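Local coordinates for CRP-like protein Clp (Xanthomonas campestris pv. campestris, PDB 3IWZ) that acts as a homodimeric global transcriptional regulator of virulence genes, whose DNA binding is abolished by cyclic di-GMP, which appears to switch it into an open, inactive form, at residues 152-155 / 156-160; 201-204 / 205-209. One frame throughout, in Å; residues are numbered along the deposited sequence.

Contact 1: 152-155 / 156-160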
loop_
_atom_site.group_PDB
_atom_site.type_symbol
_atom_site.label_atom_id
_atom_site.label_comp_id
_atom_site.label_asym_id
_atom_site.label_seq_id
_atom_site.Cartn_x
_atom_site.Cartn_y
_atom_site.Cartn_z
ATOM N N ALA D 152 -1.621 5.829 5.943
ATOM C CA ALA D 152 -0.413 5.975 6.733
ATOM C C ALA D 152 -0.159 7.461 6.978
ATOM O O ALA D 152 0.198 7.870 8.078
ATOM C CB ALA D 152 0.772 5.353 5.998
ATOM N N SER D 153 -0.344 8.266 5.940
ATOM C CA SER D 153 -0.127 9.700 6.063
ATOM C C SER D 153 -1.055 10.261 7.143
ATOM O O SER D 153 -0.635 11.053 7.993
ATOM C CB SER D 153 -0.388 10.377 4.719
ATOM O OG SER D 153 -0.030 11.741 4.745
ATOM N N ARG D 154 -2.308 9.820 7.129
ATOM C CA ARG D 154 -3.282 10.277 8.109
ATOM C C ARG D 154 -2.986 9.777 9.522
ATOM O O ARG D 154 -3.119 10.524 10.496
ATOM C CB ARG D 154 -4.696 9.845 7.702
ATOM C CG ARG D 154 -5.254 10.545 6.477
ATOM C CD ARG D 154 -6.777 10.377 6.400
ATOM N NE ARG D 154 -7.163 8.971 6.364
ATOM C CZ ARG D 154 -7.357 8.292 5.244
ATOM N NH1 ARG D 154 -7.219 8.902 4.075
ATOM N NH2 ARG D 154 -7.654 7.000 5.288
ATOM N N LEU D 155 -2.596 8.514 9.638
ATOM C CA LEU D 155 -2.282 7.941 10.944
ATOM C C LEU D 155 -1.038 8.583 11.544
ATOM O O LEU D 155 -0.769 8.456 12.739
ATOM C CB LEU D 155 -2.069 6.427 10.831
ATOM C CG LEU D 155 -3.318 5.642 10.441
ATOM C CD1 LEU D 155 -2.967 4.182 10.196
ATOM C CD2 LEU D 155 -4.348 5.776 11.542
ATOM N N ALA D 156 -0.275 9.274 10.710
ATOM C CA ALA D 156 0.936 9.926 11.176
ATOM C C ALA D 156 0.744 11.373 11.610
ATOM O O ALA D 156 1.293 11.778 12.622
ATOM C CB ALA D 156 2.011 9.862 10.100
ATOM N N PHE D 157 -0.048 12.136 10.860
ATOM C CA PHE D 157 -0.224 13.565 11.137
ATOM C C PHE D 157 -1.586 14.098 11.580
ATOM O O PHE D 157 -1.673 15.232 12.057
ATOM C CB PHE D 157 0.227 14.357 9.903
ATOM C CG PHE D 157 1.591 13.972 9.405
ATOM C CD1 PHE D 157 2.732 14.301 10.135
ATOM C CD2 PHE D 157 1.735 13.249 8.225
ATOM C CE1 PHE D 157 3.998 13.911 9.697
ATOM C CE2 PHE D 157 2.994 12.854 7.782
ATOM C CZ PHE D 157 4.127 13.186 8.520
ATOM N N LEU D 158 -2.647 13.317 11.410
ATOM C CA LEU D 158 -3.978 13.773 11.806
ATOM C C LEU D 158 -4.445 13.150 13.109
ATOM O O LEU D 158 -4.096 12.019 13.426
ATOM C CB LEU D 158 -4.995 13.474 10.704
ATOM C CG LEU D 158 -4.776 14.181 9.363
ATOM C CD1 LEU D 158 -5.903 13.822 8.407
ATOM C CD2 LEU D 158 -4.712 15.686 9.573
ATOM N N ASP D 159 -5.244 13.902 13.866
ATOM C CA ASP D 159 -5.762 13.427 15.147
ATOM C C ASP D 159 -6.940 12.470 14.970
ATOM O O ASP D 159 -7.593 12.457 13.930
ATOM C CB ASP D 159 -6.198 14.608 16.020
ATOM C CG ASP D 159 -7.278 15.441 15.367
ATOM O OD1 ASP D 159 -6.942 16.455 14.712
ATOM O OD2 ASP D 159 -8.463 15.069 15.491
ATOM N N VAL D 160 -7.211 11.687 16.007
ATOM C CA VAL D 160 -8.295 10.712 15.999
ATOM C C VAL D 160 -9.604 11.325 15.499
ATOM O O VAL D 160 -10.088 10.984 14.414
ATOM C CB VAL D 160 -8.517 10.146 17.414
ATOM C CG1 VAL D 160 -9.342 8.872 17.344
ATOM C CG2 VAL D 160 -7.170 9.894 18.083
#

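Contact 2: 201-204 / 205-209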
loop_
_atom_site.group_PDB
_atom_site.type_symbol
_atom_site.label_atom_id
_atom_site.label_comp_id
_atom_site.label_asym_id
_atom_site.label_seq_id
_atom_site.Cartn_x
_atom_site.Cartn_y
_atom_site.Cartn_z
ATOM N N ARG D 201 -11.762 0.908 20.434
ATOM C CA ARG D 201 -13.215 0.876 20.283
ATOM C C ARG D 201 -13.847 1.910 21.202
ATOM O O ARG D 201 -14.881 2.492 20.887
ATOM C CB ARG D 201 -13.741 -0.523 20.622
ATOM C CG ARG D 201 -15.183 -0.561 21.109
ATOM C CD ARG D 201 -15.568 -1.976 21.475
ATOM N NE ARG D 201 -16.869 -2.061 22.128
ATOM C CZ ARG D 201 -18.012 -1.640 21.596
ATOM N NH1 ARG D 201 -18.031 -1.089 20.388
ATOM N NH2 ARG D 201 -19.145 -1.791 22.267
ATOM N N GLU D 202 -13.203 2.121 22.345
ATOM C CA GLU D 202 -13.658 3.080 23.338
ATOM C C GLU D 202 -13.464 4.522 22.860
ATOM O O GLU D 202 -14.431 5.282 22.778
ATOM C CB GLU D 202 -12.911 2.851 24.658
ATOM C CG GLU D 202 -11.497 2.293 24.492
ATOM C CD GLU D 202 -11.381 0.841 24.930
ATOM O OE1 GLU D 202 -11.505 0.580 26.148
ATOM O OE2 GLU D 202 -11.166 -0.039 24.065
ATOM N N MET D 203 -12.224 4.895 22.539
ATOM C CA MET D 203 -11.937 6.254 22.077
ATOM C C MET D 203 -12.878 6.619 20.942
ATOM O O MET D 203 -13.413 7.726 20.902
ATOM C CB MET D 203 -10.490 6.379 21.593
ATOM C CG MET D 203 -9.790 7.669 22.038
ATOM S SD MET D 203 -10.717 9.192 21.680
ATOM C CE MET D 203 -9.599 10.452 22.340
ATOM N N ALA D 204 -13.082 5.683 20.021
ATOM C CA ALA D 204 -13.967 5.922 18.892
ATOM C C ALA D 204 -15.345 6.318 19.403
ATOM O O ALA D 204 -16.065 7.071 18.751
ATOM C CB ALA D 204 -14.066 4.675 18.028
ATOM N N GLY D 205 -15.710 5.801 20.572
ATOM C CA GLY D 205 -17.003 6.127 21.147
ATOM C C GLY D 205 -17.009 7.551 21.658
ATOM O O GLY D 205 -17.939 8.321 21.397
ATOM N N ARG D 206 -15.952 7.899 22.384
ATOM C CA ARG D 206 -15.802 9.233 22.949
ATOM C C ARG D 206 -15.981 10.318 21.890
ATOM O O ARG D 206 -16.516 11.386 22.174
ATOM C CB ARG D 206 -14.421 9.363 23.595
ATOM C CG ARG D 206 -14.159 10.697 24.273
ATOM C CD ARG D 206 -12.696 10.795 24.688
ATOM N NE ARG D 206 -12.299 9.677 25.539
ATOM C CZ ARG D 206 -11.048 9.423 25.915
ATOM N NH1 ARG D 206 -10.055 10.209 25.515
ATOM N NH2 ARG D 206 -10.791 8.382 26.698
ATOM N N VAL D 207 -15.538 10.041 20.668
ATOM C CA VAL D 207 -15.647 11.005 19.577
ATOM C C VAL D 207 -17.031 10.983 18.933
ATOM O O VAL D 207 -17.490 11.987 18.396
ATOM C CB VAL D 207 -14.576 10.739 18.490
ATOM C CG1 VAL D 207 -14.722 11.742 17.353
ATOM C CG2 VAL D 207 -13.184 10.838 19.099
ATOM N N LEU D 208 -17.696 9.836 18.982
ATOM C CA LEU D 208 -19.026 9.738 18.403
ATOM C C LEU D 208 -20.032 10.493 19.256
ATOM O O LEU D 208 -21.018 11.024 18.743
ATOM C CB LEU D 208 -19.461 8.278 18.273
ATOM C CG LEU D 208 -19.209 7.627 16.910
ATOM C CD1 LEU D 208 -19.847 6.244 16.891
ATOM C CD2 LEU D 208 -19.794 8.496 15.799
ATOM N N LYS D 209 -19.779 10.539 20.557
ATOM C CA LYS D 209 -20.663 11.238 21.475
ATOM C C LYS D 209 -20.357 12.734 21.398
ATOM O O LYS D 209 -21.270 13.563 21.353
ATOM C CB LYS D 209 -20.457 10.714 22.898
ATOM C CG LYS D 209 -21.539 11.122 23.881
ATOM C CD LYS D 209 -21.426 10.310 25.166
ATOM C CE LYS D 209 -22.479 10.713 26.182
ATOM N NZ LYS D 209 -22.516 9.755 27.321
#

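Contact 1: 152-155 / 156-160
Leu158 N donates to Arg154 O at 3.0 Å, with an N-H...O angle of 155°, and this i to i+4 bond is made just where the chain leaves helical backbone angles. One residue back, Ser153 O takes two donors from the same face of its carbonyl plane. Phe157 N lies 3.1 Å from Ser153 O and is tilted modestly from that plane, whereas Ala156 N stands well above the plane at 3.3 Å from the same oxygen. Ala156 N also makes a weak, strongly bent bond to Ala152 O, so its N-H is divided between i-4 and i-3 acceptors, consistent with a tightening of the last turn.

The turn closes the long helix 130-157, which in the CRP/FNR fold runs along the dimer interface and delivers the chain to the helix-turn-helix domain. Asp159 then serves as N-cap of helix 160-172, its OD2 accepting from Asp162 N.

Side chains follow the same i to i+4 spacing. Leu158 CD1 meets Arg154 CG at 3.9 Å, the two chains crossing at a slant. Because Arg154 CG lies beside its own backbone N (chi1 -69°), its methylene part runs past that methyl before the chain bends at chi3; both residues also touch Arg166. The Phe157 ring leans back toward Ser153, CD2 coming 3.2 Å from Ser153 O, and Ala156 CB lies over one ring face near the rim. Ser153 OG, turned away from its backbone N (chi1 -173°), is hydrogen-bonded to Glu69 of the second subunit, while Leu155 packs on Ala156 of that subunit.

Contact 2: 201-204 / 205-209
Met203 lays its thioether against Arg206 and Val207, one turn further along helix 201-213. SD sits over one face of the Arg206 guanidinium, and the terminal CE comes 3.2 Å from Arg206 NH1, a close van der Waals approach of a methyl to the guanidinium nitrogen. The same sulfur is 3.9 Å from Val207 CG2, so it touches a charged and an apolar neighbour at once. A bend at chi2 (-51°) turns the methionine chain forward along the helix, although its CB starts out away from the following turn. Arg206 in turn has an extended start, CG opposite its backbone N, and bends at chi3, which brings its CD to 3.9 Å from both Met203 SD and Met203 CE.

Residues 201-209 lie in the predicted helix-turn-helix motif, on its second helix, which in CRP-family regulators is the recognition helix that enters the DNA major groove. Glu202, Arg206 and Lys209 are exposed on it; Arg201, though exposed, rests on Arg190 and Gln191 of helix 190-197. Ala204 and Leu208 face that same helix, touching Ala194 and Leu193, and Val207 packs on Thr161 and Ile164 of helix 160-172.

Backbone bonds hold this register. Arg206 N gives to Glu202 O at 3.1 Å, lying in the carbonyl plane; Val207 N reaches Met203 O at 3.2 Å; and Leu208 N reaches Ala204 O at 3.2 Å with a more bent N-H...O angle of 138°. Gly205 N makes weak bonds to Arg201 O and Glu202 O. Just before 201-204, Ser200 OG is hydrogen-bonded to Met203 N.

How the contacts relate
Contact 1 and contact 2 follow one another along the chain, on the same side of its centre, with their own centres about 17 Å apart. Their nearest atoms are about 5 Å apart, so they do not touch; the first turns of helix 160-172 bridge them, Arg166 touching Leu158, and Thr161 and Ile164 touching Val207. The side chains of Leu155 and Leu75 are about 4 Å apart and those of Glu202 and Arg73 about 7 Å, Leu75 and Arg73 both lying within the broad cyclic-nucleotide-binding range. This placement is consistent with 152-160 being a joint through which ligand-induced changes could reach the recognition helix.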